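Local atomic coordinates of AtRbcX1 (Arabidopsis thaliana, PDB entry 4GR2), a protein that acts as a homodimeric chaperone in the assembly of Rubisco, the chloroplast enzyme that fixes carbon dioxide. Residues Phe23-Val28 with Asn53-Gly58; Glu48-Asn53 with Asp59-Thr64. The protein carries 2 engineered substitutions. All blocks are in the same frame, centred on the assembly; numbering follows the deposited sequence.

Contact 1 (23-28 with 53-58) lies nearer the middle of the chain, its centre about 6 Å from the chain centre, against about 15 Å for contact 2 (48-53 with 59-64). Both are partly buried and share Asn53, since the loop that contact 1 lays on helix 11-35 joins the two helices paired in contact 2. Contact 1 is a spare meeting of methyl groups with a glycine and a tyrosine ring; contact 2 is aromatic, built on Phe49 and Phe61. Phe61 ties them together: Val55 N comes within 3.8 Å of Phe61 CD1, and Val28 CG2 lies 4.0 Å from Phe61 CE2.

Contact 1: Phe23-Val28 with Asn53-Gly58; sequences FTYVAV and NSVSDG
Thr24 and Gly58 bring their CA atoms to 5.9 Å, and Tyr25 and Val55 bring theirs to 6.2 Å; between these points the loop, with the first residue of helix 58-68, runs beside helix 11-35. Residues 23-28 keep their helical bonding, with Ala27 N to Phe23 O and Val28 N to Thr24 O; between the two segments the contact is packing, though Gly58 N also makes a weak hydrogen bond to Asp21 one turn back on helix 11-35. At the Gly58 end the touching group is the Thr24 methyl. CG2 stands anti to the backbone N and reaches across to 3.9 Å from Gly58 CA. The lack of a side chain matters here, because a CB built on Gly58 would fall only 3.0 Å from Thr24 CG2. The same rotation puts OG1 beside the backbone N: the methyl faces Gly58, while the hydroxyl is hydrogen-bonded to Arg83 of helix 70-90. This is the short loop of a helix-loop-helix connection in the all-helical RbcX fold: the chain leaves helix 40-52, passes over helix 11-35 and starts helix 58-68. Asp57 sits at the N-cap of that last helix, and its OD1 makes weak bonds to the backbone N of Asp59 and of Lys60. Val55 points its side chain at helix 11-35. Its CG2 comes obliquely to the Tyr25 ring, 4.5 Å from Tyr25 CD1, a loose apolar touch. The Tyr25 first torsion, 149°, lies off the usual staggered positions, and the end of the side chain leads away from the loop, while the residue packs on Lys14 of the second subunit. One turn on, Val28 also faces the loop, its CG1 standing 4.5 Å from Val55 CG1.

Contact 2: Glu48-Asn53 with Asp59-Thr64; sequences EFLDTN and DKFLAT. Engineered in segment 59-64: Leu62 (natural residue Cys).
Phe49 meets Phe61 in an offset edge-to-face pair, presenting its edge to the Phe61 face with the centroids 5.4 Å apart and the planes at 71°. The closest atoms are Phe49 CE2 and Phe61 CE1, at 3.5 Å. Both side chains run with CG anti to the backbone N (chi1 -172° for Phe49), so that each ring reaches out alongside the other, the two pointing in contrary directions. The Phe49 rim also takes the Thr64 methyl, with CZ 3.8 Å from Thr64 CG2. An alanine in place of Phe49 would probably leave the Phe61 face without its aromatic partner and the Thr64 methyl without the ring edge it meets. Next, Leu50 swings its CD2 toward the same phenylalanine, 4.1 Å from Phe61 CE1, obliquely to the ring. Asn53, last of the segment, brings its carbonyl and its CB up to Phe61: O lies at the ring edge, near its plane, 3.7 Å from Phe61 CE1, and Asn53 CB is 3.9 Å from the same carbon. Thr64 turns OG1 back to its own helix, donating to Lys60 O at 2.9 Å; Thr64 N reaches that oxygen from the opposite face of the carbonyl. The axes of helical segments 48-52 and 59-64 approach to 11.7 Å, with their N-to-C directions at 132°, an inclined helical hairpin bridged by large side chains. Phe49 packs on Leu65 and Arg68 further along helix 58-68, Phe61 reaches Val28 of helix 11-35, and the engineered Leu62 points away from this contact and packs on helix 70-90 and on Leu111 of the second subunit.

Contact 1: Phe23-Val28 with Asn53-Gly58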
loop_
_atom_site.group_PDB
_atom_site.type_symbol
_atom_site.label_atom_id
_atom_site.label_comp_id
_atom_site.label_asym_id
_atom_site.label_seq_id
_atom_site.Cartn_x
_atom_site.Cartn_y
_atom_site.Cartn_z
ATOM N N PHE B 23 -9.394 2.093 0.415
ATOM C CA PHE B 23 -10.826 1.860 0.667
ATOM C C PHE B 23 -11.704 3.002 0.180
ATOM O O PHE B 23 -12.795 2.760 -0.347
ATOM C CB PHE B 23 -11.097 1.562 2.145
ATOM C CG PHE B 23 -10.509 0.259 2.608
ATOM C CD1 PHE B 23 -10.472 -0.830 1.758
ATOM C CD2 PHE B 23 -9.951 0.142 3.877
ATOM C CE1 PHE B 23 -9.913 -2.041 2.177
ATOM C CE2 PHE B 23 -9.376 -1.061 4.302
ATOM C CZ PHE B 23 -9.365 -2.152 3.443
ATOM N N THR B 24 -11.235 4.237 0.333
ATOM C CA THR B 24 -11.942 5.392 -0.261
ATOM C C THR B 24 -12.102 5.232 -1.756
ATOM O O THR B 24 -13.155 5.510 -2.304
ATOM C CB THR B 24 -11.205 6.707 -0.004
ATOM O OG1 THR B 24 -11.056 6.893 1.412
ATOM C CG2 THR B 24 -11.944 7.908 -0.639
ATOM N N TYR B 25 -11.051 4.749 -2.415
ATOM C CA TYR B 25 -11.070 4.546 -3.857
ATOM C C TYR B 25 -11.995 3.399 -4.288
ATOM O O TYR B 25 -12.710 3.523 -5.284
ATOM C CB TYR B 25 -9.637 4.338 -4.397
ATOM C CG TYR B 25 -9.562 3.438 -5.608
ATOM C CD1 TYR B 25 -9.666 3.952 -6.898
ATOM C CD2 TYR B 25 -9.395 2.063 -5.460
ATOM C CE1 TYR B 25 -9.606 3.112 -8.007
ATOM C CE2 TYR B 25 -9.341 1.223 -6.554
ATOM C CZ TYR B 25 -9.442 1.751 -7.825
ATOM O OH TYR B 25 -9.381 0.894 -8.902
ATOM N N VAL B 26 -11.949 2.277 -3.568
ATOM C CA VAL B 26 -12.908 1.193 -3.787
ATOM C C VAL B 26 -14.348 1.731 -3.630
ATOM O O VAL B 26 -15.200 1.507 -4.481
ATOM C CB VAL B 26 -12.705 0.023 -2.798
ATOM C CG1 VAL B 26 -13.652 -1.124 -3.142
ATOM C CG2 VAL B 26 -11.267 -0.477 -2.824
ATOM N N ALA B 27 -14.588 2.478 -2.564
ATOM C CA ALA B 27 -15.936 2.987 -2.273
ATOM C C ALA B 27 -16.470 3.881 -3.382
ATOM O O ALA B 27 -17.670 3.868 -3.692
ATOM C CB ALA B 27 -15.934 3.736 -0.983
ATOM N N VAL B 28 -15.578 4.685 -3.963
ATOM C CA VAL B 28 -15.961 5.559 -5.058
ATOM C C VAL B 28 -16.280 4.723 -6.293
ATOM O O VAL B 28 -17.171 5.063 -7.074
ATOM C CB VAL B 28 -14.859 6.607 -5.372
ATOM C CG1 VAL B 28 -15.141 7.291 -6.675
ATOM C CG2 VAL B 28 -14.761 7.628 -4.247
ATOM N N ASN B 53 -10.841 16.214 -9.955
ATOM C CA ASN B 53 -10.606 15.948 -8.542
ATOM C C ASN B 53 -10.037 14.568 -8.317
ATOM O O ASN B 53 -10.583 13.575 -8.793
ATOM C CB ASN B 53 -11.885 16.129 -7.735
ATOM C CG ASN B 53 -12.331 17.558 -7.700
ATOM O OD1 ASN B 53 -13.076 18.002 -8.571
ATOM N ND2 ASN B 53 -11.849 18.304 -6.715
ATOM N N SER B 54 -8.937 14.512 -7.584
ATOM C CA SER B 54 -8.202 13.265 -7.442
ATOM C C SER B 54 -8.508 12.470 -6.187
ATOM O O SER B 54 -8.361 12.976 -5.072
ATOM C CB SER B 54 -6.730 13.565 -7.426
ATOM O OG SER B 54 -6.307 14.342 -6.305
ATOM N N VAL B 55 -8.894 11.217 -6.375
ATOM C CA VAL B 55 -9.130 10.307 -5.247
ATOM C C VAL B 55 -7.874 9.993 -4.405
ATOM O O VAL B 55 -7.997 9.353 -3.360
ATOM C CB VAL B 55 -9.705 8.970 -5.742
ATOM C CG1 VAL B 55 -11.059 9.172 -6.389
ATOM C CG2 VAL B 55 -8.741 8.338 -6.738
ATOM N N SER B 56 -6.689 10.456 -4.841
ATOM C CA SER B 56 -5.401 10.047 -4.235
ATOM C C SER B 56 -5.185 10.349 -2.729
ATOM O O SER B 56 -5.005 9.416 -1.932
ATOM C CB SER B 56 -4.231 10.519 -5.089
ATOM O OG SER B 56 -4.215 9.797 -6.318
ATOM N N ASP B 57 -5.196 11.620 -2.321
ATOM C CA ASP B 57 -5.482 11.917 -0.908
ATOM C C ASP B 57 -7.002 11.860 -0.804
ATOM O O ASP B 57 -7.687 12.849 -1.080
ATOM C CB ASP B 57 -4.955 13.298 -0.472
ATOM C CG ASP B 57 -5.277 13.646 1.013
ATOM O OD1 ASP B 57 -6.096 12.972 1.686
ATOM O OD2 ASP B 57 -4.707 14.642 1.515
ATOM N N GLY B 58 -7.519 10.699 -0.411
ATOM C CA GLY B 58 -8.950 10.469 -0.383
ATOM C C GLY B 58 -9.770 11.334 0.552
ATOM O O GLY B 58 -10.929 11.626 0.266
#

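Contact 2: Glu48-Asn53 with Asp59-Thr64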
loop_
_atom_site.group_PDB
_atom_site.type_symbol
_atom_site.label_atom_id
_atom_site.label_comp_id
_atom_site.label_asym_id
_atom_site.label_seq_id
_atom_site.Cartn_x
_atom_site.Cartn_y
_atom_site.Cartn_z
ATOM N N GLU B 48 -18.153 13.850 -13.760
ATOM C CA GLU B 48 -17.603 15.178 -14.025
ATOM C C GLU B 48 -16.657 15.634 -12.899
ATOM O O GLU B 48 -15.608 16.230 -13.162
ATOM C CB GLU B 48 -18.727 16.193 -14.271
ATOM C CG GLU B 48 -18.269 17.477 -14.954
ATOM C CD GLU B 48 -19.151 17.870 -16.137
ATOM O OE1 GLU B 48 -20.376 18.070 -15.941
ATOM O OE2 GLU B 48 -18.617 17.977 -17.268
ATOM N N PHE B 49 -17.017 15.329 -11.651
ATOM C CA PHE B 49 -16.217 15.718 -10.484
ATOM C C PHE B 49 -14.865 14.998 -10.453
ATOM O O PHE B 49 -13.838 15.585 -10.101
ATOM C CB PHE B 49 -16.992 15.437 -9.188
ATOM C CG PHE B 49 -16.331 15.979 -7.954
ATOM C CD1 PHE B 49 -16.530 17.292 -7.565
ATOM C CD2 PHE B 49 -15.506 15.178 -7.184
ATOM C CE1 PHE B 49 -15.916 17.793 -6.439
ATOM C CE2 PHE B 49 -14.903 15.669 -6.056
ATOM C CZ PHE B 49 -15.099 16.976 -5.685
ATOM N N LEU B 50 -14.880 13.721 -10.822
ATOM C CA LEU B 50 -13.685 12.885 -10.818
ATOM C C LEU B 50 -12.593 13.397 -11.768
ATOM O O LEU B 50 -11.400 13.262 -11.475
ATOM C CB LEU B 50 -14.058 11.438 -11.159
ATOM C CG LEU B 50 -14.346 10.505 -9.972
ATOM C CD1 LEU B 50 -15.091 9.265 -10.430
ATOM C CD2 LEU B 50 -13.058 10.117 -9.218
ATOM N N ASP B 51 -13.010 13.974 -12.896
ATOM C CA ASP B 51 -12.101 14.583 -13.878
ATOM C C ASP B 51 -11.095 15.535 -13.254
ATOM O O ASP B 51 -9.890 15.409 -13.444
ATOM C CB ASP B 51 -12.901 15.388 -14.895
ATOM C CG ASP B 51 -13.312 14.572 -16.084
ATOM O OD1 ASP B 51 -13.471 13.341 -15.933
ATOM O OD2 ASP B 51 -13.466 15.168 -17.173
ATOM N N THR B 52 -11.612 16.498 -12.505
ATOM C CA THR B 52 -10.800 17.569 -11.965
ATOM C C THR B 52 -10.460 17.365 -10.499
ATOM O O THR B 52 -9.874 18.240 -9.861
ATOM C CB THR B 52 -11.538 18.893 -12.104
ATOM O OG1 THR B 52 -12.791 18.792 -11.417
ATOM C CG2 THR B 52 -11.792 19.195 -13.583
ATOM N N ASN B 53 -10.841 16.214 -9.955
ATOM C CA ASN B 53 -10.606 15.948 -8.542
ATOM C C ASN B 53 -10.037 14.568 -8.317
ATOM O O ASN B 53 -10.583 13.575 -8.793
ATOM C CB ASN B 53 -11.885 16.129 -7.735
ATOM C CG ASN B 53 -12.331 17.558 -7.700
ATOM O OD1 ASN B 53 -13.076 18.002 -8.571
ATOM N ND2 ASN B 53 -11.849 18.304 -6.715
ATOM N N ASP B 59 -9.215 11.722 1.694
ATOM C CA ASP B 59 -9.997 12.563 2.593
ATOM C C ASP B 59 -10.096 13.995 2.074
ATOM O O ASP B 59 -11.129 14.662 2.272
ATOM C CB ASP B 59 -9.453 12.528 4.014
ATOM C CG ASP B 59 -9.810 11.234 4.731
ATOM O OD1 ASP B 59 -10.406 10.347 4.079
ATOM O OD2 ASP B 59 -9.470 11.099 5.922
ATOM N N LYS B 60 -9.038 14.459 1.400
ATOM C CA LYS B 60 -9.059 15.784 0.781
ATOM C C LYS B 60 -10.080 15.770 -0.342
ATOM O O LYS B 60 -10.842 16.717 -0.493
ATOM C CB LYS B 60 -7.674 16.198 0.256
ATOM N N PHE B 61 -10.104 14.684 -1.112
ATOM C CA PHE B 61 -11.109 14.501 -2.166
ATOM C C PHE B 61 -12.547 14.534 -1.599
ATOM O O PHE B 61 -13.445 15.148 -2.187
ATOM C CB PHE B 61 -10.865 13.174 -2.885
ATOM C CG PHE B 61 -11.970 12.763 -3.842
ATOM C CD1 PHE B 61 -11.937 13.160 -5.171
ATOM C CD2 PHE B 61 -13.016 11.932 -3.416
ATOM C CE1 PHE B 61 -12.928 12.767 -6.056
ATOM C CE2 PHE B 61 -14.022 11.530 -4.296
ATOM C CZ PHE B 61 -13.978 11.949 -5.621
ATOM N N LEU B 62 -12.763 13.866 -0.470
ATOM C CA LEU B 62 -14.102 13.828 0.122
ATOM C C LEU B 62 -14.490 15.177 0.715
ATOM O O LEU B 62 -15.644 15.608 0.589
ATOM C CB LEU B 62 -14.205 12.729 1.190
ATOM C CG LEU B 62 -14.201 11.300 0.627
ATOM C CD1 LEU B 62 -14.075 10.296 1.750
ATOM C CD2 LEU B 62 -15.476 11.067 -0.197
ATOM N N ALA B 63 -13.536 15.832 1.376
ATOM C CA ALA B 63 -13.783 17.155 1.951
ATOM C C ALA B 63 -14.180 18.143 0.860
ATOM O O ALA B 63 -15.064 18.992 1.047
ATOM C CB ALA B 63 -12.558 17.648 2.683
ATOM N N THR B 64 -13.535 18.010 -0.287
ATOM C CA THR B 64 -13.821 18.857 -1.432
ATOM C C THR B 64 -15.173 18.509 -2.031
ATOM O O THR B 64 -15.946 19.392 -2.439
ATOM C CB THR B 64 -12.727 18.702 -2.498
ATOM O OG1 THR B 64 -11.491 19.175 -1.954
ATOM C CG2 THR B 64 -13.064 19.492 -3.762
#